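Local coordinates for manganese-binding protein (Chlamydia trachomatis, PDB 6NSI), which captures iron, and also manganese and nickel, as the solute-binding component of an ABC transporter and delivers the metal to its membrane permease, at residues G188-L200 against I208-A220. Residues are numbered along the deposited sequence; the frame is centred on the assembly and turned at random.
Sequences GEWRSRCISPEGL and IRDIMRVVEYISA. With NA (sodium ion), chain C.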
loop_
_atom_site.group_PDB
_atom_site.type_symbol
_atom_site.label_atom_id
_atom_site.label_comp_id
_atom_site.label_asym_id
_atom_site.label_seq_id
_atom_site.Cartn_x
_atom_site.Cartn_y
_atom_site.Cartn_z
ATOM N N GLY A 188 -6.929 -9.843 -17.504
ATOM C CA GLY A 188 -7.506 -9.802 -16.180
ATOM C C GLY A 188 -7.381 -11.095 -15.398
ATOM O O GLY A 188 -7.808 -11.143 -14.229
ATOM N N GLU A 189 -6.800 -12.144 -15.989
ATOM C CA GLU A 189 -6.600 -13.371 -15.227
ATOM C C GLU A 189 -5.476 -13.257 -14.205
ATOM O O GLU A 189 -5.204 -14.238 -13.509
ATOM C CB GLU A 189 -6.353 -14.543 -16.179
ATOM C CG GLU A 189 -7.666 -15.172 -16.651
ATOM C CD GLU A 189 -7.534 -15.957 -17.942
ATOM O OE1 GLU A 189 -6.388 -16.272 -18.353
ATOM O OE2 GLU A 189 -8.593 -16.249 -18.549
ATOM N N TRP A 190 -4.817 -12.096 -14.116
ATOM C CA TRP A 190 -3.904 -11.833 -13.015
ATOM C C TRP A 190 -4.601 -11.990 -11.670
ATOM O O TRP A 190 -3.966 -12.379 -10.686
ATOM C CB TRP A 190 -3.322 -10.422 -13.148
ATOM C CG TRP A 190 -4.311 -9.313 -12.911
ATOM C CD1 TRP A 190 -5.008 -8.621 -13.860
ATOM C CD2 TRP A 190 -4.719 -8.767 -11.638
ATOM N NE1 TRP A 190 -5.815 -7.674 -13.263
ATOM C CE2 TRP A 190 -5.655 -7.745 -11.902
ATOM C CE3 TRP A 190 -4.376 -9.040 -10.305
ATOM C CZ2 TRP A 190 -6.262 -7.001 -10.881
ATOM C CZ3 TRP A 190 -4.987 -8.295 -9.289
ATOM C CH2 TRP A 190 -5.919 -7.295 -9.587
ATOM N N ARG A 191 -5.905 -11.700 -11.615
ATOM C CA ARG A 191 -6.662 -11.779 -10.367
ATOM C C ARG A 191 -6.663 -13.183 -9.778
ATOM O O ARG A 191 -6.831 -13.333 -8.566
ATOM C CB ARG A 191 -8.094 -11.295 -10.601
ATOM C CG ARG A 191 -8.231 -9.793 -10.730
ATOM C CD ARG A 191 -9.616 -9.365 -10.294
ATOM N NE ARG A 191 -9.675 -8.001 -9.780
ATOM C CZ ARG A 191 -9.953 -6.933 -10.529
ATOM N NH1 ARG A 191 -10.174 -7.076 -11.835
ATOM N NH2 ARG A 191 -10.001 -5.721 -9.975
ATOM N N SER A 192 -6.451 -14.217 -10.595
ATOM C CA SER A 192 -6.300 -15.559 -10.033
ATOM C C SER A 192 -5.103 -15.666 -9.087
ATOM O O SER A 192 -5.038 -16.606 -8.278
ATOM C CB SER A 192 -6.159 -16.581 -11.165
ATOM O OG SER A 192 -4.815 -16.587 -11.631
ATOM N N ARG A 193 -4.167 -14.716 -9.142
ATOM C CA ARG A 193 -2.906 -14.834 -8.412
ATOM C C ARG A 193 -2.920 -14.277 -6.984
ATOM O O ARG A 193 -1.896 -14.376 -6.293
ATOM C CB ARG A 193 -1.792 -14.160 -9.220
ATOM C CG ARG A 193 -1.811 -14.584 -10.697
ATOM C CD ARG A 193 -0.420 -14.579 -11.288
ATOM N NE ARG A 193 0.152 -15.847 -10.903
ATOM C CZ ARG A 193 0.408 -16.836 -11.739
ATOM N NH1 ARG A 193 0.195 -16.682 -13.025
ATOM N NH2 ARG A 193 0.881 -17.977 -11.258
ATOM N N CYS A 194 -4.022 -13.709 -6.501
ATOM C CA CYS A 194 -4.064 -13.298 -5.099
ATOM C C CYS A 194 -5.462 -13.539 -4.532
ATOM O O CYS A 194 -6.464 -13.487 -5.254
ATOM C CB CYS A 194 -3.649 -11.815 -4.928
ATOM S SG CYS A 194 -4.671 -10.587 -5.844
ATOM N N ILE A 195 -5.524 -13.799 -3.226
ATOM C CA ILE A 195 -6.804 -14.004 -2.535
ATOM C C ILE A 195 -6.610 -13.687 -1.058
ATOM O O ILE A 195 -5.492 -13.731 -0.533
ATOM C CB ILE A 195 -7.350 -15.449 -2.721
ATOM C CG1 ILE A 195 -8.868 -15.482 -2.464
ATOM C CG2 ILE A 195 -6.647 -16.410 -1.772
ATOM C CD1 ILE A 195 -9.533 -16.784 -2.849
ATOM N N SER A 196 -7.712 -13.367 -0.375
ATOM C CA SER A 196 -7.679 -13.051 1.045
ATOM C C SER A 196 -9.083 -13.234 1.587
ATOM O O SER A 196 -10.057 -13.008 0.854
ATOM C CB SER A 196 -7.174 -11.614 1.300
ATOM O OG SER A 196 -7.986 -10.645 0.669
ATOM N N PRO A 197 -9.233 -13.685 2.833
ATOM C CA PRO A 197 -10.591 -13.873 3.383
ATOM C C PRO A 197 -11.293 -12.555 3.653
ATOM O O PRO A 197 -12.524 -12.478 3.572
ATOM C CB PRO A 197 -10.345 -14.673 4.667
ATOM C CG PRO A 197 -8.952 -14.322 5.089
ATOM C CD PRO A 197 -8.167 -14.003 3.802
ATOM N N GLU A 198 -10.541 -11.511 3.959
ATOM C CA GLU A 198 -11.068 -10.167 4.142
ATOM C C GLU A 198 -10.911 -9.364 2.851
ATOM O O GLU A 198 -9.959 -9.564 2.093
ATOM C CB GLU A 198 -10.329 -9.482 5.294
ATOM C CG GLU A 198 -10.795 -8.052 5.616
ATOM C CD GLU A 198 -12.220 -8.011 6.127
ATOM O OE1 GLU A 198 -13.152 -8.030 5.283
ATOM O OE2 GLU A 198 -12.390 -7.967 7.373
ATOM N N GLY A 199 -11.850 -8.438 2.609
ATOM C CA GLY A 199 -11.836 -7.609 1.417
ATOM C C GLY A 199 -10.890 -6.427 1.513
ATOM O O GLY A 199 -9.828 -6.499 2.143
ATOM N N LEU A 200 -11.241 -5.275 0.944
ATOM C CA LEU A 200 -10.344 -4.074 0.939
ATOM C C LEU A 200 -10.152 -3.394 2.314
ATOM O O LEU A 200 -9.132 -2.773 2.505
ATOM C CB LEU A 200 -10.900 -3.062 -0.071
ATOM C CG LEU A 200 -10.830 -3.443 -1.546
ATOM C CD1 LEU A 200 -11.529 -2.422 -2.409
ATOM C CD2 LEU A 200 -9.412 -3.632 -2.023
ATOM N N ILE A 208 -17.809 -17.848 7.273
ATOM C CA ILE A 208 -17.359 -19.205 6.956
ATOM C C ILE A 208 -17.206 -19.391 5.448
ATOM O O ILE A 208 -16.355 -20.158 4.998
ATOM C CB ILE A 208 -18.314 -20.264 7.563
ATOM C CG1 ILE A 208 -17.728 -21.683 7.394
ATOM C CG2 ILE A 208 -19.723 -20.179 6.953
ATOM C CD1 ILE A 208 -16.361 -21.878 8.012
ATOM N N ARG A 209 -18.015 -18.692 4.651
ATOM C CA ARG A 209 -17.891 -18.761 3.195
ATOM C C ARG A 209 -16.540 -18.217 2.717
ATOM O O ARG A 209 -15.947 -18.748 1.769
ATOM C CB ARG A 209 -19.049 -17.985 2.556
ATOM C CG ARG A 209 -20.408 -18.632 2.779
ATOM C CD ARG A 209 -20.826 -19.502 1.601
ATOM N NE ARG A 209 -21.965 -20.360 1.939
ATOM C CZ ARG A 209 -22.450 -21.320 1.156
ATOM N NH1 ARG A 209 -21.904 -21.563 -0.035
ATOM N NH2 ARG A 209 -23.489 -22.039 1.565
ATOM N N ASP A 210 -16.050 -17.153 3.364
ATOM C CA ASP A 210 -14.740 -16.584 3.042
ATOM C C ASP A 210 -13.614 -17.525 3.432
ATOM O O ASP A 210 -12.608 -17.625 2.716
ATOM C CB ASP A 210 -14.535 -15.261 3.771
ATOM C CG ASP A 210 -15.540 -14.212 3.373
ATOM O OD1 ASP A 210 -15.674 -13.933 2.162
ATOM O OD2 ASP A 210 -16.182 -13.657 4.285
ATOM N N ILE A 211 -13.731 -18.160 4.607
ATOM C CA ILE A 211 -12.774 -19.192 4.990
ATOM C C ILE A 211 -12.741 -20.265 3.920
ATOM O O ILE A 211 -11.675 -20.628 3.408
ATOM C CB ILE A 211 -13.130 -19.797 6.365
ATOM C CG1 ILE A 211 -13.003 -18.758 7.475
ATOM C CG2 ILE A 211 -12.242 -21.009 6.669
ATOM C CD1 ILE A 211 -11.808 -17.853 7.347
ATOM N N MET A 212 -13.926 -20.748 3.533
ATOM C CA MET A 212 -14.018 -21.855 2.592
ATOM C C MET A 212 -13.454 -21.465 1.238
ATOM O O MET A 212 -12.729 -22.248 0.610
ATOM C CB MET A 212 -15.466 -22.301 2.443
ATOM C CG MET A 212 -15.611 -23.483 1.465
ATOM S SD MET A 212 -16.096 -22.964 -0.212
ATOM C CE MET A 212 -17.638 -22.088 0.174
ATOM N N ARG A 213 -13.799 -20.265 0.770
ATOM C CA ARG A 213 -13.263 -19.743 -0.481
ATOM C C ARG A 213 -11.733 -19.818 -0.504
ATOM O O ARG A 213 -11.137 -20.339 -1.456
ATOM C CB ARG A 213 -13.756 -18.306 -0.651
ATOM C CG ARG A 213 -13.279 -17.586 -1.878
ATOM C CD ARG A 213 -14.090 -16.300 -2.052
ATOM N NE ARG A 213 -14.111 -15.472 -0.834
ATOM C CZ ARG A 213 -13.134 -14.632 -0.482
ATOM N NH1 ARG A 213 -12.043 -14.522 -1.229
ATOM N NH2 ARG A 213 -13.228 -13.916 0.631
ATOM N N VAL A 214 -11.080 -19.342 0.562
ATOM C CA VAL A 214 -9.612 -19.320 0.587
ATOM C C VAL A 214 -9.043 -20.735 0.731
ATOM O O VAL A 214 -8.014 -21.076 0.117
ATOM C CB VAL A 214 -9.115 -18.372 1.698
ATOM C CG1 VAL A 214 -7.587 -18.324 1.738
ATOM C CG2 VAL A 214 -9.653 -16.984 1.480
ATOM N N VAL A 215 -9.709 -21.591 1.519
ATOM C CA VAL A 215 -9.262 -22.981 1.662
ATOM C C VAL A 215 -9.282 -23.703 0.312
ATOM O O VAL A 215 -8.332 -24.410 -0.056
ATOM C CB VAL A 215 -10.126 -23.703 2.718
ATOM C CG1 VAL A 215 -9.969 -25.230 2.630
ATOM C CG2 VAL A 215 -9.766 -23.203 4.117
ATOM N N GLU A 216 -10.360 -23.532 -0.456
ATOM C CA GLU A 216 -10.429 -24.190 -1.760
ATOM C C GLU A 216 -9.394 -23.615 -2.726
ATOM O O GLU A 216 -8.799 -24.352 -3.529
ATOM C CB GLU A 216 -11.842 -24.067 -2.328
ATOM C CG GLU A 216 -12.904 -24.823 -1.513
ATOM C CD GLU A 216 -14.237 -24.950 -2.245
ATOM O OE1 GLU A 216 -14.663 -23.992 -2.924
ATOM O OE2 GLU A 216 -14.873 -26.007 -2.134
ATOM N N TYR A 217 -9.171 -22.300 -2.668
ATOM C CA TYR A 217 -8.112 -21.690 -3.471
ATOM C C TYR A 217 -6.750 -22.269 -3.116
ATOM O O TYR A 217 -5.945 -22.562 -4.007
ATOM C CB TYR A 217 -8.124 -20.178 -3.262
ATOM C CG TYR A 217 -7.057 -19.359 -3.971
ATOM C CD1 TYR A 217 -5.781 -19.221 -3.426
ATOM C CD2 TYR A 217 -7.353 -18.650 -5.132
ATOM C CE1 TYR A 217 -4.805 -18.411 -4.043
ATOM C CE2 TYR A 217 -6.379 -17.842 -5.766
ATOM C CZ TYR A 217 -5.113 -17.734 -5.210
ATOM O OH TYR A 217 -4.133 -16.928 -5.799
ATOM N N ILE A 218 -6.468 -22.420 -1.818
ATOM C CA ILE A 218 -5.178 -22.969 -1.391
ATOM C C ILE A 218 -4.992 -24.378 -1.951
ATOM O O ILE A 218 -3.927 -24.725 -2.473
ATOM C CB ILE A 218 -5.081 -22.947 0.149
ATOM C CG1 ILE A 218 -4.696 -21.562 0.651
ATOM C CG2 ILE A 218 -4.110 -24.011 0.671
ATOM C CD1 ILE A 218 -4.920 -21.426 2.150
ATOM N N SER A 219 -6.034 -25.198 -1.891
ATOM C CA SER A 219 -5.895 -26.563 -2.375
ATOM C C SER A 219 -5.909 -26.627 -3.904
ATOM O O SER A 219 -5.205 -27.459 -4.489
ATOM C CB SER A 219 -6.985 -27.448 -1.756
ATOM O OG SER A 219 -8.165 -27.406 -2.521
ATOM N N ALA A 220 -6.651 -25.740 -4.569
ATOM C CA ALA A 220 -6.658 -25.744 -6.029
ATOM C C ALA A 220 -5.301 -25.335 -6.582
ATOM O O ALA A 220 -4.829 -25.917 -7.561
ATOM C CB ALA A 220 -7.750 -24.816 -6.568
HETATM NA NA NA C . -4.142 -29.496 -4.660
HETATM O O HOH W 1 -10.147 -12.342 -2.161
HETATM O O HOH W 2 -4.171 -28.803 -7.077
#
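The carbonyl oxygen of Ser196 is gripped by both terminal nitrogens of Arg213: NH1 donates over 3.3 Å from above the carbonyl plane, and NH2 adds a weak bond. Here helix 208-221 packs against strand 194-195, which pairs in parallel with strand 164-165 in one lobe of this metal-binding solute-binding protein. A long arginine suits the site because its flat guanidinium can serve several acceptors at its edge. Its NH2 also forms a salt bridge to Asp210 OD1 at 2.9 Å, which helps fix the group's rotation, while Asp210 OD2 accepts from the backbone N of Ser207.

One helical turn on from Arg213, Tyr217 meets Ile195, whose branched, apolar side chain lays CG2 over one ring face, 3.6 Å from the centroid and 20° off the normal. With Tyr217 CG anti to its own backbone N (chi1 178°), the ring extends from the helix and carries its hydroxyl to the 3-10 segment 189-193. Compact, branched Val214 packs beside them, CG1 toward Ile195 CG2 and CG2 4.0 Å from Pro197 CB. Tyrosine joins an apolar face to a polar end: Tyr217 OH donates to Ser192 O over 2.7 Å, tilted 24° from the carbonyl plane.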